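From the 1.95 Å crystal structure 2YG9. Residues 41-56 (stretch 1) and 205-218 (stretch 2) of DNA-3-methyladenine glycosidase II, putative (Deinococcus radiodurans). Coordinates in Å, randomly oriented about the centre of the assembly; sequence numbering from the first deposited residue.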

# COMPACT_ATOMS: atom_id res chain seq x y z
N VAL A 41 14.95 -14.90 -12.36
CA VAL A 41 13.82 -15.31 -11.52
C VAL A 41 12.57 -14.55 -11.93
O VAL A 41 11.52 -15.16 -12.22
CB VAL A 41 14.14 -15.17 -10.00
CG1 VAL A 41 12.86 -15.41 -9.13
CG2 VAL A 41 15.24 -16.14 -9.63
N LEU A 42 12.68 -13.23 -12.01
CA LEU A 42 11.54 -12.40 -12.36
C LEU A 42 11.19 -12.51 -13.85
O LEU A 42 10.02 -12.39 -14.21
CB LEU A 42 11.75 -10.94 -11.93
CG LEU A 42 11.74 -10.63 -10.43
CD1 LEU A 42 11.56 -9.10 -10.21
CD2 LEU A 42 10.64 -11.43 -9.67
N ALA A 43 12.16 -12.81 -14.72
CA ALA A 43 11.80 -13.12 -16.10
C ALA A 43 10.81 -14.27 -16.17
O ALA A 43 9.84 -14.18 -16.89
CB ALA A 43 13.05 -13.43 -16.95
N GLN A 44 11.05 -15.32 -15.38
CA GLN A 44 10.16 -16.48 -15.28
C GLN A 44 8.85 -16.13 -14.55
O GLN A 44 7.77 -16.45 -15.00
CB GLN A 44 10.83 -17.63 -14.51
CG GLN A 44 11.59 -18.67 -15.34
CD GLN A 44 11.44 -20.14 -14.82
OE1 GLN A 44 10.35 -20.80 -14.98
NE2 GLN A 44 12.53 -20.69 -14.28
N VAL A 45 8.96 -15.46 -13.40
CA VAL A 45 7.77 -15.09 -12.63
C VAL A 45 6.83 -14.19 -13.45
O VAL A 45 5.65 -14.42 -13.44
CB VAL A 45 8.13 -14.45 -11.29
CG1 VAL A 45 6.93 -13.66 -10.71
CG2 VAL A 45 8.64 -15.52 -10.29
N THR A 46 7.37 -13.20 -14.15
CA THR A 46 6.55 -12.29 -14.95
C THR A 46 5.86 -13.04 -16.12
O THR A 46 4.68 -12.78 -16.39
CB THR A 46 7.34 -11.03 -15.49
OG1 THR A 46 8.48 -11.44 -16.27
CG2 THR A 46 7.82 -10.08 -14.35
N SER A 47 6.55 -13.95 -16.80
CA SER A 47 5.88 -14.73 -17.87
C SER A 47 4.84 -15.69 -17.31
O SER A 47 3.76 -15.82 -17.90
CB SER A 47 6.83 -15.43 -18.83
OG SER A 47 7.57 -16.40 -18.16
N LEU A 48 5.10 -16.30 -16.16
CA LEU A 48 4.14 -17.22 -15.55
C LEU A 48 2.90 -16.49 -15.04
O LEU A 48 1.79 -17.05 -15.05
CB LEU A 48 4.75 -18.07 -14.42
CG LEU A 48 5.68 -19.22 -14.88
CD1 LEU A 48 6.55 -19.73 -13.75
CD2 LEU A 48 4.88 -20.35 -15.53
N CYS A 49 3.08 -15.25 -14.56
CA CYS A 49 1.97 -14.54 -13.92
C CYS A 49 1.24 -13.65 -14.93
O CYS A 49 0.08 -13.33 -14.74
CB CYS A 49 2.43 -13.74 -12.70
SG CYS A 49 3.01 -14.77 -11.35
N GLY A 50 1.91 -13.30 -16.02
CA GLY A 50 1.32 -12.45 -17.04
C GLY A 50 1.29 -10.97 -16.66
O GLY A 50 2.08 -10.49 -15.82
N GLU A 51 0.38 -10.25 -17.29
CA GLU A 51 0.29 -8.81 -17.11
C GLU A 51 -0.51 -8.45 -15.87
O GLU A 51 -1.48 -9.10 -15.54
CB GLU A 51 -0.32 -8.14 -18.34
CG GLU A 51 0.11 -6.70 -18.48
CD GLU A 51 1.40 -6.57 -19.29
OE1 GLU A 51 1.34 -7.01 -20.48
OE2 GLU A 51 2.44 -6.02 -18.77
N LEU A 52 -0.06 -7.40 -15.18
CA LEU A 52 -0.74 -6.86 -14.00
C LEU A 52 -1.27 -5.48 -14.35
O LEU A 52 -0.64 -4.75 -15.10
CB LEU A 52 0.22 -6.77 -12.82
CG LEU A 52 0.89 -8.02 -12.28
CD1 LEU A 52 1.79 -7.74 -11.09
CD2 LEU A 52 -0.19 -9.02 -11.94
N PRO A 53 -2.46 -5.11 -13.84
CA PRO A 53 -3.02 -3.78 -14.18
C PRO A 53 -2.15 -2.58 -13.70
O PRO A 53 -1.52 -2.65 -12.63
CB PRO A 53 -4.36 -3.76 -13.46
CG PRO A 53 -4.32 -4.91 -12.47
CD PRO A 53 -3.32 -5.88 -12.92
N VAL A 54 -2.10 -1.53 -14.51
CA VAL A 54 -1.42 -0.30 -14.13
C VAL A 54 -2.24 0.45 -13.03
O VAL A 54 -3.40 0.82 -13.23
CB VAL A 54 -1.13 0.62 -15.38
CG1 VAL A 54 -0.34 1.85 -15.01
CG2 VAL A 54 -0.36 -0.13 -16.47
N LEU A 55 -1.61 0.71 -11.89
CA LEU A 55 -2.25 1.47 -10.79
C LEU A 55 -2.15 2.98 -11.03
O LEU A 55 -1.07 3.50 -11.32
CB LEU A 55 -1.57 1.16 -9.44
CG LEU A 55 -1.47 -0.32 -9.14
CD1 LEU A 55 -0.85 -0.58 -7.80
CD2 LEU A 55 -2.85 -0.91 -9.27
N ALA A 56 -3.29 3.66 -10.90
CA ALA A 56 -3.38 5.11 -11.01
C ALA A 56 -3.26 5.72 -9.64
O ALA A 56 -3.91 5.27 -8.70
CB ALA A 56 -4.73 5.51 -11.65
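Stretch 2 205-218: SLASRYLWANSARM

Stretch 2 is helical throughout, from Ser205 to Met218, and it lies across two different kinds of backbone in stretch 1: the helix 41-49 and the extended segment that follows it. The two helix axes approach to 9.6 Å, and their N-to-C directions make an angle of 60°, so the chains run broadly the same way while crossing obliquely. In register, Leu42 lies nearest Ala207, Thr46 nearest Tyr210 and Cys49 nearest Asn214, with CA atoms 7.6, 6.6 and 6.3 Å apart, so the backbones draw together toward the end of the first helix.

The contact opens at Leu42, whose CD1 rests 3.8 Å from CB of Ala207; the methyl of alanine meets the branched leucine end in a plain apolar contact. One turn later Val45 points toward the second helix and packs its CG1 4.0 Å from CB of Tyr210 and 3.9 Å from CB of Asn214. Thr46 is set sideways, yet its CG2 stands 3.6 Å from the centroid of the Tyr210 ring, almost on the ring normal, in a CH-pi contact. Its hydroxyl is turned back to its own helix, with OG1 2.7 Å from O of Leu42, so threonine offers a methyl to the ring while its polar atom stays near backbone carbonyls. Ser47 points away and takes no part.

Leu48 is exposed at the margin, where its CB lies over one face of the Arg217 guanidinium, 3.8 Å from NE. Cys49 acts as a knob, its side chain sitting among Tyr210, Ala213, Asn214 and Arg217. SG comes 3.6 Å from CA of Asn214 and 4.0 Å from CB of Ala213, and the compact side chain suits a place where the backbones are so near.

Gly50 then leaves helical geometry with a positive phi, a conformation that favours glycine. Its carbonyl O accepts a hydrogen bond of 2.6 Å from OH of Tyr210, near the plane of the ring. A water donates to the same OH at 2.7 Å and to OE2 of Glu51 at 2.7 Å, and accepts from N of Leu52 at 3.0 Å. Thus Glu51, although its CB points away, is tied to the tyrosine through solvent.

Leu52 is the broad apolar contact of the extended segment. Its CD1 is 3.6 Å from the Tyr210 ring centroid, over the face opposite Thr46, so the aromatic ring is clasped between two aliphatic groups. The same CD1 lies 3.7 Å from CB of Arg209 and 4.0 Å from CD1 of Leu206, while CD2 reaches to 4.2 Å from CB of Ala213.

Pro53 contributes its backbone: O accepts from both NH1 and NH2 of Arg209, at 3.0 and 2.9 Å, near the guanidinium plane. Leu55 completes the setting, its CG 3.5 Å from NH1 of Arg209 and over the face opposite Leu52 CB. The flat cation is therefore covered by aliphatic carbon on both faces, while NH1 and NH2 at its edge both donate to one carbonyl.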

# COMPACT_ATOMS: atom_id res chain seq x y z
N SER A 205 8.14 -1.77 -6.64
CA SER A 205 6.69 -1.92 -6.44
C SER A 205 6.13 -3.00 -7.35
O SER A 205 5.44 -3.88 -6.88
CB SER A 205 5.90 -0.61 -6.67
OG SER A 205 6.25 0.36 -5.70
N LEU A 206 6.41 -2.95 -8.64
CA LEU A 206 5.91 -3.98 -9.54
C LEU A 206 6.53 -5.34 -9.26
O LEU A 206 5.83 -6.36 -9.35
CB LEU A 206 6.06 -3.58 -11.04
CG LEU A 206 5.42 -4.47 -12.10
CD1 LEU A 206 3.87 -4.49 -11.97
CD2 LEU A 206 5.86 -4.05 -13.53
N ALA A 207 7.82 -5.37 -8.92
CA ALA A 207 8.47 -6.63 -8.50
C ALA A 207 7.69 -7.20 -7.32
O ALA A 207 7.36 -8.34 -7.32
CB ALA A 207 9.89 -6.40 -8.09
N SER A 208 7.43 -6.36 -6.30
CA SER A 208 6.62 -6.76 -5.14
C SER A 208 5.26 -7.36 -5.59
O SER A 208 4.86 -8.43 -5.14
CB SER A 208 6.42 -5.57 -4.22
OG SER A 208 7.60 -5.22 -3.54
N ARG A 209 4.56 -6.66 -6.48
CA ARG A 209 3.28 -7.14 -6.98
C ARG A 209 3.39 -8.49 -7.71
O ARG A 209 2.50 -9.36 -7.57
CB ARG A 209 2.63 -6.08 -7.86
CG ARG A 209 2.19 -4.84 -7.06
CD ARG A 209 1.61 -3.77 -7.99
NE ARG A 209 0.40 -4.27 -8.66
CZ ARG A 209 -0.09 -3.81 -9.83
NH1 ARG A 209 0.54 -2.89 -10.53
NH2 ARG A 209 -1.19 -4.35 -10.31
N TYR A 210 4.49 -8.69 -8.43
CA TYR A 210 4.74 -10.00 -9.05
C TYR A 210 5.06 -11.09 -8.04
O TYR A 210 4.67 -12.22 -8.23
CB TYR A 210 5.82 -9.91 -10.15
CG TYR A 210 5.25 -9.53 -11.51
CD1 TYR A 210 4.42 -10.42 -12.21
CD2 TYR A 210 5.49 -8.30 -12.06
CE1 TYR A 210 3.85 -10.06 -13.45
CE2 TYR A 210 4.93 -7.93 -13.29
CZ TYR A 210 4.12 -8.83 -13.98
OH TYR A 210 3.59 -8.42 -15.20
N LEU A 211 5.78 -10.77 -6.96
CA LEU A 211 5.94 -11.76 -5.88
C LEU A 211 4.60 -12.19 -5.25
O LEU A 211 4.36 -13.40 -4.99
CB LEU A 211 6.90 -11.25 -4.80
CG LEU A 211 8.40 -11.18 -5.14
CD1 LEU A 211 9.15 -10.64 -3.94
CD2 LEU A 211 8.92 -12.54 -5.60
N TRP A 212 3.71 -11.23 -5.00
CA TRP A 212 2.40 -11.58 -4.46
C TRP A 212 1.60 -12.36 -5.50
O TRP A 212 0.83 -13.30 -5.17
CB TRP A 212 1.62 -10.32 -4.04
CG TRP A 212 2.13 -9.63 -2.78
CD1 TRP A 212 2.44 -10.22 -1.61
CD2 TRP A 212 2.36 -8.22 -2.60
NE1 TRP A 212 2.83 -9.28 -0.69
CE2 TRP A 212 2.80 -8.04 -1.27
CE3 TRP A 212 2.21 -7.10 -3.42
CZ2 TRP A 212 3.12 -6.78 -0.75
CZ3 TRP A 212 2.54 -5.84 -2.89
CH2 TRP A 212 2.99 -5.71 -1.58
N ALA A 213 1.76 -11.99 -6.77
CA ALA A 213 1.02 -12.68 -7.84
C ALA A 213 1.50 -14.14 -7.94
O ALA A 213 0.73 -15.05 -8.15
CB ALA A 213 1.15 -11.95 -9.19
N ASN A 214 2.80 -14.34 -7.77
CA ASN A 214 3.37 -15.67 -7.88
C ASN A 214 2.91 -16.53 -6.72
O ASN A 214 2.72 -17.75 -6.86
CB ASN A 214 4.90 -15.59 -7.97
CG ASN A 214 5.54 -16.90 -8.32
OD1 ASN A 214 6.28 -17.51 -7.52
ND2 ASN A 214 5.23 -17.37 -9.49
N SER A 215 2.73 -15.91 -5.56
CA SER A 215 2.26 -16.65 -4.41
C SER A 215 0.84 -17.15 -4.65
O SER A 215 0.52 -18.27 -4.35
CB SER A 215 2.31 -15.79 -3.14
OG SER A 215 1.66 -16.47 -2.07
N ALA A 216 -0.01 -16.27 -5.14
CA ALA A 216 -1.38 -16.57 -5.55
C ALA A 216 -1.42 -17.68 -6.61
O ALA A 216 -2.20 -18.64 -6.51
CB ALA A 216 -2.06 -15.24 -6.07
N ARG A 217 -0.51 -17.60 -7.58
CA ARG A 217 -0.33 -18.62 -8.60
C ARG A 217 -0.02 -20.00 -8.03
O ARG A 217 -0.64 -20.98 -8.42
CB ARG A 217 0.74 -18.19 -9.60
CG ARG A 217 0.85 -19.05 -10.87
CD ARG A 217 2.02 -18.58 -11.69
NE ARG A 217 3.28 -18.87 -11.01
CZ ARG A 217 3.87 -20.06 -10.97
NH1 ARG A 217 3.33 -21.11 -11.59
NH2 ARG A 217 5.00 -20.21 -10.29
N MET A 218 0.93 -20.06 -7.09
CA MET A 218 1.25 -21.28 -6.35
C MET A 218 0.06 -21.74 -5.49
O MET A 218 -0.23 -22.92 -5.44
CB MET A 218 2.49 -21.05 -5.46
CG MET A 218 3.82 -20.83 -6.23
SD MET A 218 4.15 -22.08 -7.50
CE MET A 218 4.51 -23.59 -6.58
O HOH W 1 2.45 -6.11 -16.06